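Macrophomate synthase intermolecular Diels-Alderase (Macrophoma commelinae, PDB 1IZC) is a magnesium-binding TIM-barrel enzyme of the HpcH/HpaI aldolase/citrate lyase family, modelled as a six-chain assembly with pyruvic acid bound. Local coordinates at residues Thr23-Leu28 and Asp115-Gly120; His48-Ser52 and His73-Asn77; Asp194-Ala198 and Ala242-Asn246. The protein carries 1 engineered substitution. The contacts are given in a common frame with arbitrary orientation. Residues are numbered along the deposited sequence.

Contact 1 of 3, residues Thr23-Leu28 and Asp115-Gly120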
loop_
_atom_site.group_PDB
_atom_site.type_symbol
_atom_site.label_atom_id
_atom_site.label_comp_id
_atom_site.label_asym_id
_atom_site.label_seq_id
_atom_site.Cartn_x
_atom_site.Cartn_y
_atom_site.Cartn_z
ATOM N N THR A 23 9.690 2.055 20.994
ATOM C CA THR A 23 8.883 0.987 20.413
ATOM C C THR A 23 8.052 0.354 21.531
ATOM O O THR A 23 7.247 -0.550 21.288
ATOM C CB THR A 23 9.763 -0.108 19.798
ATOM O OG1 THR A 23 10.825 -0.421 20.707
ATOM C CG2 THR A 23 10.346 0.356 18.468
ATOM N N TYR A 24 8.261 0.835 22.755
ATOM C CA TYR A 24 7.522 0.342 23.920
ATOM C C TYR A 24 6.658 1.453 24.497
ATOM O O TYR A 24 6.967 2.637 24.345
ATOM C CB TYR A 24 8.480 -0.218 24.977
ATOM C CG TYR A 24 8.881 -1.627 24.652
ATOM C CD1 TYR A 24 9.979 -1.896 23.840
ATOM C CD2 TYR A 24 8.097 -2.700 25.072
ATOM C CE1 TYR A 24 10.285 -3.204 23.452
ATOM C CE2 TYR A 24 8.390 -4.005 24.688
ATOM C CZ TYR A 24 9.487 -4.252 23.879
ATOM O OH TYR A 24 9.797 -5.553 23.510
ATOM N N PRO A 25 5.559 1.090 25.181
ATOM C CA PRO A 25 4.688 2.125 25.741
ATOM C C PRO A 25 5.286 3.017 26.806
ATOM O O PRO A 25 6.023 2.556 27.678
ATOM C CB PRO A 25 3.508 1.329 26.293
ATOM C CG PRO A 25 4.178 0.084 26.806
ATOM C CD PRO A 25 5.149 -0.248 25.643
ATOM N N GLY A 26 4.960 4.301 26.716
ATOM C CA GLY A 26 5.398 5.250 27.717
ATOM C C GLY A 26 4.535 5.000 28.944
ATOM O O GLY A 26 3.535 4.271 28.872
ATOM N N ASN A 27 4.886 5.613 30.068
ATOM C CA ASN A 27 4.136 5.359 31.298
ATOM C C ASN A 27 2.860 6.178 31.486
ATOM O O ASN A 27 2.833 7.148 32.259
ATOM C CB ASN A 27 5.046 5.545 32.512
ATOM C CG ASN A 27 4.487 4.868 33.749
ATOM O OD1 ASN A 27 3.304 4.533 33.791
ATOM N ND2 ASN A 27 5.330 4.669 34.761
ATOM N N LEU A 28 1.796 5.772 30.798
ATOM C CA LEU A 28 0.518 6.466 30.909
ATOM C C LEU A 28 -0.042 6.276 32.319
ATOM O O LEU A 28 -0.722 7.156 32.850
ATOM C CB LEU A 28 -0.471 5.944 29.853
ATOM C CG LEU A 28 -1.909 6.475 29.928
ATOM C CD1 LEU A 28 -1.897 8.014 29.751
ATOM C CD2 LEU A 28 -2.773 5.806 28.852
ATOM N N ASP A 115 1.490 -4.542 20.916
ATOM C CA ASP A 115 2.819 -4.893 20.391
ATOM C C ASP A 115 3.518 -3.659 19.795
ATOM O O ASP A 115 4.746 -3.562 19.848
ATOM C CB ASP A 115 2.738 -5.992 19.308
ATOM C CG ASP A 115 2.458 -7.398 19.874
ATOM O OD1 ASP A 115 2.566 -7.596 21.102
ATOM O OD2 ASP A 115 2.138 -8.316 19.067
ATOM N N ALA A 116 2.747 -2.722 19.234
ATOM C CA ALA A 116 3.336 -1.513 18.652
ATOM C C ALA A 116 3.691 -0.440 19.678
ATOM O O ALA A 116 4.363 0.532 19.343
ATOM C CB ALA A 116 2.398 -0.911 17.576
ATOM N N GLY A 117 3.224 -0.580 20.916
ATOM C CA GLY A 117 3.576 0.409 21.920
ATOM C C GLY A 117 2.461 1.263 22.503
ATOM O O GLY A 117 2.735 2.271 23.142
ATOM N N ALA A 118 1.205 0.885 22.295
ATOM C CA ALA A 118 0.112 1.682 22.857
ATOM C C ALA A 118 0.165 1.603 24.377
ATOM O O ALA A 118 0.348 0.519 24.933
ATOM C CB ALA A 118 -1.240 1.168 22.355
ATOM N N ALA A 119 -0.015 2.741 25.044
ATOM C CA ALA A 119 0.025 2.783 26.514
ATOM C C ALA A 119 -1.361 2.714 27.146
ATOM O O ALA A 119 -1.490 2.498 28.346
ATOM C CB ALA A 119 0.743 4.058 26.977
ATOM N N GLY A 120 -2.392 2.902 26.338
ATOM C CA GLY A 120 -3.754 2.854 26.844
ATOM C C GLY A 120 -4.699 2.226 25.833
ATOM O O GLY A 120 -4.570 2.430 24.619
HETATM O O HOH W 1 6.900 -2.010 18.918
HETATM O O HOH W 2 5.653 -2.692 22.410
#

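Contact 2 of 3, residues His48-Ser52 and His73-Asn77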
loop_
_atom_site.group_PDB
_atom_site.type_symbol
_atom_site.label_atom_id
_atom_site.label_comp_id
_atom_site.label_asym_id
_atom_site.label_seq_id
_atom_site.Cartn_x
_atom_site.Cartn_y
_atom_site.Cartn_z
ATOM N N HIS A 48 -7.283 10.888 16.555
ATOM C CA HIS A 48 -6.742 10.568 15.229
ATOM C C HIS A 48 -7.560 9.460 14.550
ATOM O O HIS A 48 -7.504 8.280 14.934
ATOM C CB HIS A 48 -5.262 10.193 15.470
ATOM C CG HIS A 48 -4.483 9.771 14.260
ATOM N ND1 HIS A 48 -4.689 10.298 13.000
ATOM C CD2 HIS A 48 -3.390 8.976 14.157
ATOM C CE1 HIS A 48 -3.754 9.850 12.179
ATOM N NE2 HIS A 48 -2.951 9.045 12.856
ATOM N N GLY A 49 -8.344 9.866 13.545
ATOM C CA GLY A 49 -9.195 8.943 12.811
ATOM C C GLY A 49 -8.845 8.848 11.330
ATOM O O GLY A 49 -9.416 8.031 10.614
ATOM N N ILE A 50 -7.924 9.689 10.867
ATOM C CA ILE A 50 -7.498 9.651 9.461
ATOM C C ILE A 50 -6.439 8.558 9.361
ATOM O O ILE A 50 -5.381 8.662 9.988
ATOM C CB ILE A 50 -6.872 10.991 9.027
ATOM C CG1 ILE A 50 -7.931 12.100 9.087
ATOM C CG2 ILE A 50 -6.319 10.870 7.609
ATOM C CD1 ILE A 50 -7.362 13.514 8.913
ATOM N N PRO A 51 -6.697 7.505 8.558
ATOM C CA PRO A 51 -5.755 6.393 8.407
ATOM C C PRO A 51 -4.557 6.719 7.538
ATOM O O PRO A 51 -4.435 6.240 6.408
ATOM C CB PRO A 51 -6.634 5.292 7.821
ATOM C CG PRO A 51 -7.522 6.071 6.888
ATOM C CD PRO A 51 -7.893 7.304 7.711
ATOM N N SER A 52 -3.667 7.542 8.084
ATOM C CA SER A 52 -2.474 7.959 7.360
ATOM C C SER A 52 -1.353 8.188 8.363
ATOM O O SER A 52 -1.492 9.017 9.271
ATOM C CB SER A 52 -2.760 9.270 6.611
ATOM O OG SER A 52 -1.549 9.870 6.196
ATOM N N HIS A 73 -13.558 2.654 14.714
ATOM C CA HIS A 73 -14.152 3.266 13.528
ATOM C C HIS A 73 -13.169 3.884 12.539
ATOM O O HIS A 73 -13.584 4.350 11.472
ATOM C CB HIS A 73 -15.177 4.311 13.955
ATOM C CG HIS A 73 -16.388 3.721 14.611
ATOM N ND1 HIS A 73 -17.267 2.902 13.939
ATOM C CD2 HIS A 73 -16.869 3.841 15.869
ATOM C CE1 HIS A 73 -18.241 2.543 14.758
ATOM N NE2 HIS A 73 -18.023 3.099 15.934
ATOM N N GLY A 74 -11.890 3.923 12.899
ATOM C CA GLY A 74 -10.874 4.456 12.000
ATOM C C GLY A 74 -10.448 3.342 11.061
ATOM O O GLY A 74 -10.230 2.204 11.478
ATOM N N MET A 75 -10.306 3.665 9.782
ATOM C CA MET A 75 -9.961 2.671 8.776
ATOM C C MET A 75 -8.484 2.275 8.706
ATOM O O MET A 75 -7.901 2.210 7.629
ATOM C CB MET A 75 -10.431 3.171 7.407
ATOM C CG MET A 75 -11.924 3.440 7.312
ATOM S SD MET A 75 -12.899 1.924 7.548
ATOM C CE MET A 75 -13.514 2.194 9.186
ATOM N N PHE A 76 -7.876 1.992 9.852
ATOM C CA PHE A 76 -6.476 1.596 9.866
ATOM C C PHE A 76 -6.293 0.106 9.579
ATOM O O PHE A 76 -6.936 -0.727 10.219
ATOM C CB PHE A 76 -5.841 1.850 11.245
ATOM C CG PHE A 76 -5.780 3.293 11.648
ATOM C CD1 PHE A 76 -6.874 3.916 12.246
ATOM C CD2 PHE A 76 -4.618 4.028 11.435
ATOM C CE1 PHE A 76 -6.810 5.262 12.628
ATOM C CE2 PHE A 76 -4.537 5.365 11.808
ATOM C CZ PHE A 76 -5.634 5.990 12.405
ATOM N N ASN A 77 -5.424 -0.221 8.623
ATOM C CA ASN A 77 -5.088 -1.621 8.361
ATOM C C ASN A 77 -4.142 -2.003 9.501
ATOM O O ASN A 77 -3.646 -1.138 10.223
ATOM C CB ASN A 77 -4.337 -1.795 7.040
ATOM C CG ASN A 77 -5.228 -1.623 5.832
ATOM O OD1 ASN A 77 -6.440 -1.828 5.908
ATOM N ND2 ASN A 77 -4.623 -1.270 4.693
HETATM O O HOH W 3 -11.087 6.288 9.088
#

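Contact 3 of 3, residues Asp194-Ala198 and Ala242-Asn246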
loop_
_atom_site.group_PDB
_atom_site.type_symbol
_atom_site.label_atom_id
_atom_site.label_comp_id
_atom_site.label_asym_id
_atom_site.label_seq_id
_atom_site.Cartn_x
_atom_site.Cartn_y
_atom_site.Cartn_z
ATOM N N ASP A 194 -21.686 1.776 38.458
ATOM C CA ASP A 194 -21.099 1.717 39.787
ATOM C C ASP A 194 -20.155 0.527 39.904
ATOM O O ASP A 194 -19.068 0.648 40.469
ATOM C CB ASP A 194 -22.186 1.632 40.866
ATOM C CG ASP A 194 -23.042 2.880 40.919
ATOM O OD1 ASP A 194 -22.504 3.974 40.651
ATOM O OD2 ASP A 194 -24.246 2.774 41.233
ATOM N N ALA A 195 -20.563 -0.620 39.366
ATOM C CA ALA A 195 -19.738 -1.817 39.432
ATOM C C ALA A 195 -18.500 -1.705 38.543
ATOM O O ALA A 195 -17.405 -2.109 38.926
ATOM C CB ALA A 195 -20.555 -3.033 39.023
ATOM N N ILE A 196 -18.674 -1.152 37.351
ATOM C CA ILE A 196 -17.549 -1.032 36.438
ATOM C C ILE A 196 -16.505 -0.065 36.999
ATOM O O ILE A 196 -15.305 -0.345 36.961
ATOM C CB ILE A 196 -18.030 -0.555 35.043
ATOM C CG1 ILE A 196 -18.971 -1.609 34.439
ATOM C CG2 ILE A 196 -16.819 -0.336 34.121
ATOM C CD1 ILE A 196 -19.763 -1.121 33.229
ATOM N N ALA A 197 -16.972 1.051 37.550
ATOM C CA ALA A 197 -16.086 2.074 38.101
ATOM C C ALA A 197 -15.277 1.584 39.293
ATOM O O ALA A 197 -14.181 2.089 39.558
ATOM C CB ALA A 197 -16.901 3.302 38.503
ATOM N N ALA A 198 -15.822 0.597 39.996
ATOM C CA ALA A 198 -15.177 0.038 41.184
ATOM C C ALA A 198 -14.134 -1.042 40.903
ATOM O O ALA A 198 -13.476 -1.531 41.827
ATOM C CB ALA A 198 -16.250 -0.523 42.138
ATOM N N ALA A 242 -19.521 8.114 39.890
ATOM C CA ALA A 242 -18.944 6.785 40.078
ATOM C C ALA A 242 -17.431 6.847 39.875
ATOM O O ALA A 242 -16.674 6.289 40.667
ATOM C CB ALA A 242 -19.575 5.776 39.108
ATOM N N ALA A 243 -16.989 7.518 38.811
ATOM C CA ALA A 243 -15.556 7.655 38.550
ATOM C C ALA A 243 -14.867 8.382 39.720
ATOM O O ALA A 243 -13.864 7.916 40.256
ATOM C CB ALA A 243 -15.327 8.437 37.237
ATOM N N GLN A 244 -15.418 9.521 40.118
ATOM C CA GLN A 244 -14.842 10.311 41.212
ATOM C C GLN A 244 -14.732 9.566 42.547
ATOM O O GLN A 244 -13.697 9.623 43.212
ATOM C CB GLN A 244 -15.670 11.588 41.424
ATOM C CG GLN A 244 -15.497 12.643 40.332
ATOM C CD GLN A 244 -16.718 13.542 40.179
ATOM O OE1 GLN A 244 -17.563 13.632 41.078
ATOM N NE2 GLN A 244 -16.814 14.215 39.037
ATOM N N ARG A 245 -15.790 8.865 42.938
ATOM C CA ARG A 245 -15.771 8.171 44.217
ATOM C C ARG A 245 -14.737 7.049 44.278
ATOM O O ARG A 245 -14.220 6.730 45.354
ATOM C CB ARG A 245 -17.163 7.616 44.544
ATOM C CG ARG A 245 -17.460 6.248 43.973
ATOM C CD ARG A 245 -18.696 5.633 44.649
ATOM N NE ARG A 245 -19.899 6.364 44.288
ATOM C CZ ARG A 245 -20.725 6.019 43.303
ATOM N NH1 ARG A 245 -20.503 4.929 42.572
ATOM N NH2 ARG A 245 -21.762 6.794 43.027
ATOM N N ASN A 246 -14.428 6.456 43.125
ATOM C CA ASN A 246 -13.470 5.357 43.058
ATOM C C ASN A 246 -12.053 5.786 42.705
ATOM O O ASN A 246 -11.161 4.946 42.566
ATOM C CB ASN A 246 -13.971 4.299 42.061
ATOM C CG ASN A 246 -15.142 3.495 42.611
ATOM O OD1 ASN A 246 -14.968 2.650 43.492
ATOM N ND2 ASN A 246 -16.342 3.765 42.107
HETATM O O HOH W 4 -18.881 2.442 42.643
HETATM O O HOH W 5 -22.874 6.806 40.671
#

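Contact 1 of 3, residues Thr23-Leu28 and Asp115-Gly120
Residues 23-28 and 115-120 run side by side in the same direction, closest at Pro25 and Gly117, whose CA atoms are 4.3 Å apart. No direct hydrogen bond joins them; water links the carbonyls, one molecule donating to Thr23 O and Asp115 O, 2.8 Å from each. Helix 107-116 ends at Gly117 in a Schellman motif. Its positive phi calls for glycine, and a CB here would also press on Thr23 O. The bare backbone lets Pro25 CA approach Gly117 O to 3.3 Å in a CA-H...O contact. This is an alpha-to-beta turn of the TIM barrel, leading from helix 107-116 into strand 120-123, and the N-terminal segment runs alongside it before starting helix 28-37. Among the side chains, Ala119 is small enough to sit between two partners: its CB is 3.9 Å from Pro25 CB and 3.6 Å from Leu28 CB. Leu28 CD2 reaches to 3.7 Å from Gly120 CA, where a side chain would clash, and the leucine also packs on Leu97 and Ile99 of strand 97-101. Asn27, as N-cap, accepts a bond from Gln30 N. The CA-to-CB bond of Asp115 points away; its carboxylate salt-bridges Arg147 and hydrogen-bonds His73 of a neighbouring subunit.

Contact 2 of 3, residues His48-Ser52 and His73-Asn77
Phe76 fills the gap between these two loops. With chi1 in the m well, its ring swings toward residues 48-52 and presents its edge to the face of His48 in a T-shaped stack, centroids 5.4 Å apart and planes at 79°. The t rotamer of His48 directs the imidazole into this position, and its nitrogens are held by Thr56 and Asp276. Pro51 lies over a face of the phenyl ring in a CH-pi contact, Pro51 CA being 4.0 Å from the Phe76 ring centroid; the proline centres an inverse gamma turn, as does Met75. Pro51 CG also meets Met75 CB at 4.1 Å, although the thioether end leads away. Glycine suits position 74, since a CB would strike Phe76 CE1. A water bridges Gly49 O (2.9 Å) and Met75 N (2.8 Å). These are beta-to-alpha loops at the C-terminal ends of the strands, where TIM barrels carry their active sites. They follow adjacent parallel strands, 43-48 and 66-70, and lead into helices 53-61 and 78-91, with Phe76 resting on Ile69 and neighbouring subunits packing against Pro51.

Contact 3 of 3, residues Asp194-Ala198 and Ala242-Asn246
A salt bridge ties helix 193-197 to the last turn of helix 230-245: Arg245 NH1 donates to Asp194 OD1 at 2.9 Å, almost linearly at 169°. The arginine's length and its p chi1 let the guanidinium reach the carboxylate, which approaches it near its plane. Two waters bridge the same groups. One lies 2.9 Å from Asp194 OD1 and 2.6 Å from Arg245 NH2; the other receives bonds from Arg245 NH1 (3.0 Å) and Asn246 ND2 (2.9 Å) and donates to Asp194 O (2.8 Å). Asn246 ND2 also bonds Ala242 O at 2.9 Å, satisfying a carbonyl of the last turn, where the backbone bonds made by Asn246 N are weak. Asn246 thus serves its own helix end while its CB packs 3.3 Å from Ala197 O and its OD1 lies 3.5 Å from Ala198 CA. Beneath this polar layer alanines allow close approach: Ala197 CB touches Ala242 CB at 3.7 Å, and the Asp194 and Ala242 CA atoms are 5.5 Å apart. Helices 193-197 and 230-245 finish next to each other on the outside of the TIM barrel, with Ala197 and Ala243 resting on Leu205 of strand 205-207 and Ile196 reaching strand 179-184.

Overall arrangement
All three contacts belong to one eight-stranded parallel barrel. Along the chain, contact 2 is nested inside the loop closed by contact 1, and contact 3 follows. Contact 1 lies where helix 107-116 leads into the fourth strand, at the N-terminal end of the strands; contact 2 joins loops at their C-terminal end; contact 3 is in the outer helical layer. The centre of contact 1 is about 18 Å from that of contact 2 and about 25 Å from that of contact 3; the latter two centres are about 31 Å apart, across the chain's centre. Contacts 1 and 2 meet other subunits, as when Asp115 of one hydrogen-bonds His73 of another; contact 3 meets none.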